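Local coordinates for aminotransferase, classes I and II (Silicibacter pomeroyi DSS-3, PDB 3H14), which probably transfers amino groups between L-aspartate and 2-oxoglutarate with the help of pyridoxal 5'-phosphate, like other aminotransferases of its family, at residues 17-22 against 333-338. Numbering follows the deposited sequence.
Sequences MDVMEA and EILEKA
Leu335 lays one methyl branch, CD2, over the surface of helix 17-28, where it meets the side chains of Val19 and Ala22. These two residues lie three positions apart on the same side of the helix; the contact is a compact case of one branched side chain packing against an i, i+3 pair on another helix. The nearest approach is at Ala22, whose CB stands 3.3 Å from Leu335 CD2, closer than usual for two carbons. Val19 presents its CG2 branch to the same methyl, 3.7 Å from Leu335 CD2, and the two side chains cross at a slant. CB of Leu335 already points at helix 17-28; CG lies anti to the backbone N (chi1 -174°), and chi2 of 57° turns CD2 onto Val19 and Ala22. Val19 CA and Leu335 CA are 7.2 Å apart. Val19 O also lies 3.6 Å from Leu335 CD2, so the methyl rests partly against main chain. Val19 also touches Ala341 of strand 340-344, Leu335 touches Ile33 in the loop before strand 34-35, and Ile334 packs on Val342, so the two helices meet beside the small four-stranded sheet. With no hydrogen bond or charge pair between 17-22 and 333-338, their contact contributes van der Waals packing and burial of a small surface (128 Å² over both sides), while the neighbouring Asp18–Arg328 salt bridge supplies a directional link between the helices.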
HETATM    1  N   MSE A  17      -5.413  10.591 -11.995  1.00 42.48           N
HETATM    2  CA  MSE A  17      -5.260  12.048 -12.070  1.00 43.15           C
HETATM    3  C   MSE A  17      -6.445  12.723 -12.756  1.00 42.39           C
HETATM    4  O   MSE A  17      -6.809  13.834 -12.393  1.00 42.06           O
HETATM    5  CB  MSE A  17      -3.959  12.410 -12.802  1.00 45.73           C
HETATM    6  CG  MSE A  17      -2.681  11.866 -12.126  1.00 51.00           C
HETATM    7 SE   MSE A  17      -2.369  12.685 -10.387  1.00 68.17          SE
HETATM    8  CE  MSE A  17      -1.312  11.312  -9.445  1.00 56.06           C
ATOM      9  N   ASP A  18      -7.053  12.065 -13.734  1.00 41.39           N
ATOM     10  CA  ASP A  18      -8.296  12.588 -14.335  1.00 41.09           C
ATOM     11  C   ASP A  18      -9.375  12.872 -13.262  1.00 40.32           C
ATOM     12  O   ASP A  18      -9.905  13.975 -13.197  1.00 39.26           O
ATOM     13  CB  ASP A  18      -8.905  11.620 -15.355  1.00 41.33           C
ATOM     14  CG  ASP A  18      -8.040  11.404 -16.586  1.00 43.72           C
ATOM     15  OD1 ASP A  18      -6.832  11.787 -16.602  1.00 46.18           O
ATOM     16  OD2 ASP A  18      -8.592  10.793 -17.533  1.00 45.07           O
ATOM     17  N   VAL A  19      -9.694  11.866 -12.444  1.00 39.87           N
ATOM     18  CA  VAL A  19     -10.742  12.007 -11.419  1.00 39.75           C
ATOM     19  C   VAL A  19     -10.341  12.993 -10.308  1.00 39.19           C
ATOM     20  O   VAL A  19     -11.138  13.832  -9.933  1.00 36.98           O
ATOM     21  CB  VAL A  19     -11.186  10.642 -10.802  1.00 40.13           C
ATOM     22  CG1 VAL A  19     -10.099  10.031  -9.933  1.00 39.99           C
ATOM     23  CG2 VAL A  19     -12.468  10.813  -9.975  1.00 40.33           C
HETATM   24  N   MSE A  20      -9.115  12.901  -9.801  1.00 38.68           N
HETATM   25  CA  MSE A  20      -8.668  13.825  -8.761  1.00 40.82           C
HETATM   26  C   MSE A  20      -8.706  15.292  -9.172  1.00 38.40           C
HETATM   27  O   MSE A  20      -9.056  16.147  -8.353  1.00 38.37           O
HETATM   28  CB  MSE A  20      -7.252  13.510  -8.313  1.00 40.60           C
HETATM   29  CG  MSE A  20      -7.164  12.275  -7.515  1.00 42.95           C
HETATM   30 SE   MSE A  20      -5.287  11.827  -7.311  1.00 50.59          SE
HETATM   31  CE  MSE A  20      -5.105  12.199  -5.402  1.00 42.59           C
ATOM     32  N   GLU A  21      -8.320  15.574 -10.415  1.00 36.46           N
ATOM     33  CA  GLU A  21      -8.383  16.930 -10.954  1.00 35.40           C
ATOM     34  C   GLU A  21      -9.832  17.331 -11.187  1.00 34.33           C
ATOM     35  O   GLU A  21     -10.237  18.421 -10.806  1.00 33.39           O
ATOM     36  CB  GLU A  21      -7.596  17.048 -12.271  1.00 35.68           C
ATOM     37  N   ALA A  22     -10.617  16.449 -11.815  1.00 33.19           N
ATOM     38  CA  ALA A  22     -12.047  16.701 -11.980  1.00 32.33           C
ATOM     39  C   ALA A  22     -12.726  16.912 -10.614  1.00 31.31           C
ATOM     40  O   ALA A  22     -13.653  17.702 -10.517  1.00 30.89           O
ATOM     41  CB  ALA A  22     -12.738  15.553 -12.757  1.00 32.71           C
ATOM     42  N   GLU A 333     -17.998   9.249 -14.845  1.00 20.85           N
ATOM     43  CA  GLU A 333     -19.466   9.397 -14.806  1.00 21.81           C
ATOM     44  C   GLU A 333     -19.951   9.376 -13.351  1.00 21.44           C
ATOM     45  O   GLU A 333     -20.883  10.124 -12.979  1.00 22.99           O
ATOM     46  CB  GLU A 333     -20.129   8.275 -15.646  1.00 21.62           C
ATOM     47  CG  GLU A 333     -21.647   8.123 -15.470  1.00 22.47           C
ATOM     48  CD  GLU A 333     -22.268   6.820 -16.061  1.00 25.29           C
ATOM     49  OE1 GLU A 333     -21.559   5.914 -16.588  1.00 29.82           O
ATOM     50  OE2 GLU A 333     -23.510   6.706 -15.976  1.00 33.01           O
ATOM     51  N   ILE A 334     -19.361   8.509 -12.539  1.00 20.48           N
ATOM     52  CA  ILE A 334     -19.698   8.413 -11.120  1.00 20.58           C
ATOM     53  C   ILE A 334     -19.414   9.778 -10.458  1.00 20.89           C
ATOM     54  O   ILE A 334     -20.272  10.325  -9.721  1.00 19.20           O
ATOM     55  CB  ILE A 334     -18.951   7.252 -10.418  1.00 20.89           C
ATOM     56  CG1 ILE A 334     -19.499   5.887 -10.851  1.00 19.92           C
ATOM     57  CG2 ILE A 334     -19.061   7.276  -8.875  1.00 20.30           C
ATOM     58  CD1 ILE A 334     -18.561   4.733 -10.494  1.00 20.45           C
ATOM     59  N   LEU A 335     -18.259  10.346 -10.782  1.00 20.98           N
ATOM     60  CA  LEU A 335     -17.891  11.688 -10.275  1.00 22.19           C
ATOM     61  C   LEU A 335     -18.874  12.768 -10.670  1.00 23.08           C
ATOM     62  O   LEU A 335     -19.315  13.561  -9.842  1.00 22.78           O
ATOM     63  CB  LEU A 335     -16.502  12.090 -10.777  1.00 22.34           C
ATOM     64  CG  LEU A 335     -15.991  13.412 -10.176  1.00 21.01           C
ATOM     65  CD1 LEU A 335     -15.967  13.338  -8.654  1.00 21.85           C
ATOM     66  CD2 LEU A 335     -14.636  13.722 -10.788  1.00 22.69           C
ATOM     67  N   GLU A 336     -19.131  12.856 -11.966  1.00 25.65           N
ATOM     68  CA  GLU A 336     -19.989  13.904 -12.535  1.00 26.48           C
ATOM     69  C   GLU A 336     -21.390  13.785 -11.952  1.00 25.85           C
ATOM     70  O   GLU A 336     -21.965  14.774 -11.457  1.00 25.30           O
ATOM     71  CB  GLU A 336     -19.999  13.783 -14.068  1.00 26.86           C
ATOM     72  CG  GLU A 336     -21.138  14.501 -14.824  1.00 29.17           C
ATOM     73  CD  GLU A 336     -21.138  14.246 -16.369  1.00 32.56           C
ATOM     74  OE1 GLU A 336     -21.066  13.053 -16.814  1.00 39.47           O
ATOM     75  OE2 GLU A 336     -21.221  15.247 -17.140  1.00 37.42           O
ATOM     76  N   LYS A 337     -21.920  12.565 -11.944  1.00 25.25           N
ATOM     77  CA  LYS A 337     -23.340  12.371 -11.702  1.00 24.39           C
ATOM     78  C   LYS A 337     -23.665  12.048 -10.248  1.00 24.09           C
ATOM     79  O   LYS A 337     -24.703  12.486  -9.758  1.00 23.90           O
ATOM     80  CB  LYS A 337     -23.916  11.302 -12.681  1.00 24.79           C
ATOM     81  N   ALA A 338     -22.809  11.279  -9.569  1.00 22.40           N
ATOM     82  CA  ALA A 338     -22.962  10.931  -8.151  1.00 22.40           C
ATOM     83  C   ALA A 338     -22.200  11.826  -7.160  1.00 20.64           C
ATOM     84  O   ALA A 338     -22.496  11.794  -5.973  1.00 20.62           O
ATOM     85  CB  ALA A 338     -22.582   9.448  -7.888  1.00 21.34           C
TER